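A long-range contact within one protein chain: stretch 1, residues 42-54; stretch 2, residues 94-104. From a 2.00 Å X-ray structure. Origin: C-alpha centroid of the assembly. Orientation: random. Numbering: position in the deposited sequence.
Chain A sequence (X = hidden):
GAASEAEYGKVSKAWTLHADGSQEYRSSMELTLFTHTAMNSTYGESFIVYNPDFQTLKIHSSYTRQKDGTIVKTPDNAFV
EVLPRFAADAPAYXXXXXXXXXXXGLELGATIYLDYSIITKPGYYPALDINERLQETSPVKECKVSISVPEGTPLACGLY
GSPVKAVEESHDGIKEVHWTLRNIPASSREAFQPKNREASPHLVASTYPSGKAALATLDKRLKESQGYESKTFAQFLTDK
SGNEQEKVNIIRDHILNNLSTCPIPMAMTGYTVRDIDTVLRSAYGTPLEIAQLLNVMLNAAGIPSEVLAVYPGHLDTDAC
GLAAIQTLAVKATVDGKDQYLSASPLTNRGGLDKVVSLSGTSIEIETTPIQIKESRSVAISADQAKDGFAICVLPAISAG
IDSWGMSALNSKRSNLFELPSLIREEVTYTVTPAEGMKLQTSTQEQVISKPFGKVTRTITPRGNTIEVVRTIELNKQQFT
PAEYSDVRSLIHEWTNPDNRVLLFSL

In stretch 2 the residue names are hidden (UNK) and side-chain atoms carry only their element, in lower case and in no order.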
# COMPACT_ATOMS: atom_id res chain seq x y z
N THR A 42 6.21 17.39 -10.94
CA THR A 42 5.78 16.41 -11.92
C THR A 42 4.43 16.77 -12.55
O THR A 42 4.01 16.13 -13.51
CB THR A 42 5.71 14.99 -11.32
OG1 THR A 42 4.92 15.03 -10.16
CG2 THR A 42 7.09 14.43 -11.01
N TYR A 43 3.75 17.83 -12.06
CA TYR A 43 2.59 18.38 -12.82
C TYR A 43 2.99 18.89 -14.21
O TYR A 43 2.16 19.03 -15.09
CB TYR A 43 1.89 19.48 -12.05
CG TYR A 43 0.93 19.05 -10.98
CD1 TYR A 43 0.13 17.91 -11.13
CD2 TYR A 43 0.75 19.82 -9.84
CE1 TYR A 43 -0.80 17.55 -10.15
CE2 TYR A 43 -0.16 19.48 -8.89
CZ TYR A 43 -0.93 18.33 -9.04
OH TYR A 43 -1.86 17.98 -8.09
N GLY A 44 4.29 19.10 -14.41
CA GLY A 44 4.80 19.45 -15.74
C GLY A 44 4.68 18.33 -16.77
O GLY A 44 4.93 18.56 -17.96
N GLU A 45 4.38 17.11 -16.30
CA GLU A 45 4.23 15.95 -17.18
C GLU A 45 2.98 15.16 -16.87
O GLU A 45 2.46 15.23 -15.79
CB GLU A 45 5.41 14.99 -17.03
CG GLU A 45 6.74 15.53 -17.52
CD GLU A 45 7.41 16.42 -16.49
OE1 GLU A 45 7.37 16.08 -15.30
OE2 GLU A 45 7.98 17.46 -16.90
N SER A 46 2.55 14.38 -17.85
CA SER A 46 1.59 13.33 -17.65
C SER A 46 2.26 11.98 -17.97
O SER A 46 3.14 11.90 -18.85
CB SER A 46 0.35 13.60 -18.49
OG SER A 46 -0.38 14.72 -17.99
N PHE A 47 1.83 10.94 -17.27
CA PHE A 47 2.41 9.59 -17.39
C PHE A 47 1.32 8.61 -17.69
O PHE A 47 0.38 8.53 -16.93
CB PHE A 47 3.09 9.22 -16.07
CG PHE A 47 4.07 10.23 -15.61
CD1 PHE A 47 5.37 10.19 -16.05
CD2 PHE A 47 3.67 11.26 -14.79
CE1 PHE A 47 6.28 11.14 -15.63
CE2 PHE A 47 4.59 12.22 -14.37
CZ PHE A 47 5.87 12.15 -14.79
N ILE A 48 1.43 7.89 -18.80
CA ILE A 48 0.37 6.94 -19.19
C ILE A 48 0.94 5.56 -19.45
O ILE A 48 1.66 5.37 -20.42
CB ILE A 48 -0.38 7.39 -20.48
CG1 ILE A 48 -0.91 8.83 -20.37
CG2 ILE A 48 -1.53 6.37 -20.82
CD1 ILE A 48 -1.13 9.55 -21.74
N VAL A 49 0.59 4.60 -18.61
CA VAL A 49 1.15 3.25 -18.69
C VAL A 49 0.22 2.31 -19.46
O VAL A 49 -0.98 2.33 -19.27
CB VAL A 49 1.41 2.72 -17.26
CG1 VAL A 49 1.91 1.27 -17.29
CG2 VAL A 49 2.49 3.64 -16.54
N TYR A 50 0.76 1.49 -20.36
CA TYR A 50 -0.07 0.52 -21.05
C TYR A 50 0.74 -0.64 -21.57
O TYR A 50 1.98 -0.59 -21.60
CB TYR A 50 -0.87 1.16 -22.20
CG TYR A 50 -0.01 1.71 -23.31
CD1 TYR A 50 0.72 2.89 -23.15
CD2 TYR A 50 0.07 1.07 -24.53
CE1 TYR A 50 1.55 3.38 -24.20
CE2 TYR A 50 0.85 1.56 -25.57
CZ TYR A 50 1.60 2.68 -25.39
OH TYR A 50 2.35 3.13 -26.47
N ASN A 51 0.02 -1.70 -21.96
CA ASN A 51 0.67 -2.90 -22.47
C ASN A 51 0.41 -3.04 -23.96
O ASN A 51 -0.68 -3.46 -24.37
CB ASN A 51 0.12 -4.11 -21.71
CG ASN A 51 0.79 -5.41 -22.12
OD1 ASN A 51 1.54 -5.44 -23.06
ND2 ASN A 51 0.51 -6.47 -21.40
N PRO A 52 1.41 -2.73 -24.79
CA PRO A 52 1.19 -2.73 -26.22
C PRO A 52 0.95 -4.10 -26.84
O PRO A 52 0.55 -4.15 -27.98
CB PRO A 52 2.49 -2.16 -26.78
CG PRO A 52 3.48 -2.25 -25.73
CD PRO A 52 2.77 -2.30 -24.44
N ASP A 53 1.17 -5.19 -26.13
CA ASP A 53 0.76 -6.48 -26.67
C ASP A 53 -0.77 -6.56 -26.88
O ASP A 53 -1.22 -7.30 -27.73
CB ASP A 53 1.19 -7.62 -25.79
CG ASP A 53 2.69 -7.84 -25.78
OD1 ASP A 53 3.42 -7.30 -26.63
OD2 ASP A 53 3.15 -8.56 -24.88
N PHE A 54 -1.54 -5.81 -26.09
CA PHE A 54 -3.00 -5.83 -26.23
C PHE A 54 -3.64 -4.46 -26.23
O PHE A 54 -4.87 -4.35 -26.43
CB PHE A 54 -3.62 -6.63 -25.08
CG PHE A 54 -3.21 -8.09 -25.07
CD1 PHE A 54 -2.03 -8.49 -24.49
CD2 PHE A 54 -4.02 -9.05 -25.67
CE1 PHE A 54 -1.65 -9.85 -24.51
CE2 PHE A 54 -3.63 -10.40 -25.68
CZ PHE A 54 -2.47 -10.79 -25.10
N UNK A 94 9.41 -6.45 -20.53
CA UNK A 94 10.13 -5.37 -21.17
C UNK A 94 9.37 -4.76 -22.34
O UNK A 94 9.83 -3.79 -22.90
n UNK A 94 12.77 -7.22 -23.10
c UNK A 94 11.57 -6.78 -22.74
c UNK A 94 11.56 -5.81 -21.58
o UNK A 94 10.53 -7.12 -23.33
N UNK A 95 8.22 -5.32 -22.72
CA UNK A 95 7.37 -4.68 -23.73
C UNK A 95 6.50 -3.53 -23.14
O UNK A 95 6.00 -2.70 -23.89
o UNK A 95 6.16 -7.10 -22.00
c UNK A 95 5.13 -6.04 -23.91
n UNK A 95 3.91 -6.83 -21.94
c UNK A 95 6.52 -5.70 -24.49
c UNK A 95 5.12 -6.71 -22.53
N UNK A 96 6.35 -3.47 -21.81
CA UNK A 96 5.46 -2.49 -21.20
C UNK A 96 5.91 -1.08 -21.50
O UNK A 96 7.10 -0.84 -21.65
c UNK A 96 4.65 -4.12 -17.78
c UNK A 96 3.25 -4.14 -19.92
c UNK A 96 4.65 -4.03 -19.31
c UNK A 96 5.34 -2.71 -19.71
N UNK A 97 4.94 -0.17 -21.68
CA UNK A 97 5.21 1.23 -22.04
C UNK A 97 4.61 2.23 -21.10
O UNK A 97 3.50 2.04 -20.55
c UNK A 97 5.38 0.73 -24.50
n UNK A 97 8.85 0.82 -26.04
c UNK A 97 7.48 0.26 -25.79
c UNK A 97 6.72 1.23 -24.85
c UNK A 97 4.72 1.54 -23.42
N UNK A 98 5.35 3.32 -20.94
CA UNK A 98 4.87 4.51 -20.26
C UNK A 98 5.14 5.69 -21.17
O UNK A 98 6.30 5.99 -21.45
o UNK A 98 6.45 4.99 -16.37
c UNK A 98 5.32 5.99 -18.20
o UNK A 98 5.57 6.92 -16.04
c UNK A 98 5.59 4.68 -18.93
c UNK A 98 5.81 5.97 -16.78
N UNK A 99 4.06 6.34 -21.60
CA UNK A 99 4.15 7.55 -22.40
C UNK A 99 4.27 8.72 -21.42
O UNK A 99 3.40 8.88 -20.54
c UNK A 99 2.88 7.76 -23.24
se UNK A 99 4.18 9.29 -25.23
c UNK A 99 3.39 8.23 -26.67
c UNK A 99 2.85 9.14 -23.92
N UNK A 100 5.32 9.52 -21.59
CA UNK A 100 5.50 10.75 -20.81
C UNK A 100 5.17 11.91 -21.73
O UNK A 100 5.79 12.08 -22.79
c UNK A 100 6.94 10.87 -20.28
c UNK A 100 7.29 9.61 -19.42
c UNK A 100 7.14 12.20 -19.49
N UNK A 101 4.15 12.67 -21.37
CA UNK A 101 3.75 13.87 -22.10
C UNK A 101 4.36 15.07 -21.35
O UNK A 101 4.00 15.32 -20.20
c UNK A 101 1.80 15.19 -22.99
c UNK A 101 2.24 14.00 -22.13
c UNK A 101 1.58 12.69 -22.65
N UNK A 102 5.26 15.80 -22.00
CA UNK A 102 5.86 16.99 -21.37
C UNK A 102 5.02 18.19 -21.76
O UNK A 102 4.91 18.53 -22.94
c UNK A 102 7.33 17.21 -21.80
c UNK A 102 8.20 16.02 -21.34
c UNK A 102 7.87 18.57 -21.24
N UNK A 103 4.37 18.80 -20.78
CA UNK A 103 3.47 19.90 -21.06
C UNK A 103 4.25 21.15 -21.35
O UNK A 103 5.08 21.59 -20.53
c UNK A 103 0.32 17.27 -20.17
c UNK A 103 1.54 18.09 -18.56
c UNK A 103 1.70 18.89 -19.64
c UNK A 103 2.54 20.08 -19.88
n UNK A 103 0.68 17.09 -18.92
n UNK A 103 0.95 18.33 -20.64
N UNK A 104 4.02 21.72 -22.52
CA UNK A 104 4.78 22.87 -22.96
C UNK A 104 3.88 24.09 -22.89
O UNK A 104 2.65 24.00 -22.71
o UNK A 104 4.25 22.69 -25.31
c UNK A 104 6.18 21.41 -24.55
c UNK A 104 5.34 22.70 -24.40
O HOH W 1 6.57 20.62 -18.54

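Position 94 carries two side-chain carbons, the second bearing one oxygen and one nitrogen: a short amide, out of reach of stretch 1. It is Asn 94. Position 95 has one carbon more before the same amide end, and its CA-to-CB bond points toward stretch 1. The terminal nitrogen lies 3.0 Å from OD1 of Asn 51 and donates a hydrogen bond to it. This is Gln 95.

Position 96 holds four carbons forked at the second, and one branch end approaches the amide of Asn 51, 3.5 Å from its CG. This is Leu 96, and the branch end is CD2. At 97, four carbons in a row end in nitrogen, and CB sits over one face of the Tyr 50 ring, 4.1 Å from the ring centroid, in a CH-pi contact, while the end of the chain leads away: Lys 97.

Position 98 has three carbons, the last carrying two oxygens. Its extended chain (t, t) passes Val 49 and brings one carboxylate oxygen to 3.3 Å from CD1 of Phe 47. This is Glu 98, and the oxygen is OE2. Position 99 is an unbranched chain of two carbons, selenium and a final carbon, its CB packed 4.3 Å from CB of Ile 48; the selenium identifies selenomethionine, Met 99.

At position 100, one carbon carries two more, and one end of this fork lies 3.9 Å from CD1 of Phe 47: Val 100. Position 101 repeats the fork on the other face, one end 4.2 Å from CD1 of Ile 48: Val 101. At 102 the fork returns to the face of Val 100, with an end 4.1 Å from CG of Glu 45: Val 102.

Position 103 has one carbon and a five-membered ring of three carbons and two nitrogens. One ring nitrogen and Ser 46 OG share a hydrogen bond of 2.8 Å at the ring edge. This is His 103, bonding through NE2. Position 104 has one carbon bearing an oxygen and a carbon, and its CA-to-CB bond points away from stretch 1: Thr 104.

The contact is an antiparallel strand pair, its axes at 162°. Paired backbone hydrogen bonds join Ser 46 to Val 101, Ile 48 to Met 99 and Tyr 50 to Lys 97, and these side chains share one face; Glu 45, Phe 47 and Val 49 meet Val 102, Val 100 and Glu 98 on the other. Beyond the ladder, His 103 N donates to Gly 44 O (2.9 Å), and a water bridges that oxygen to His 103 O, while Asn 51 and Gln 95 tie the other end.

Stretch 2, residues 94-104: NQLKEMVVVHT
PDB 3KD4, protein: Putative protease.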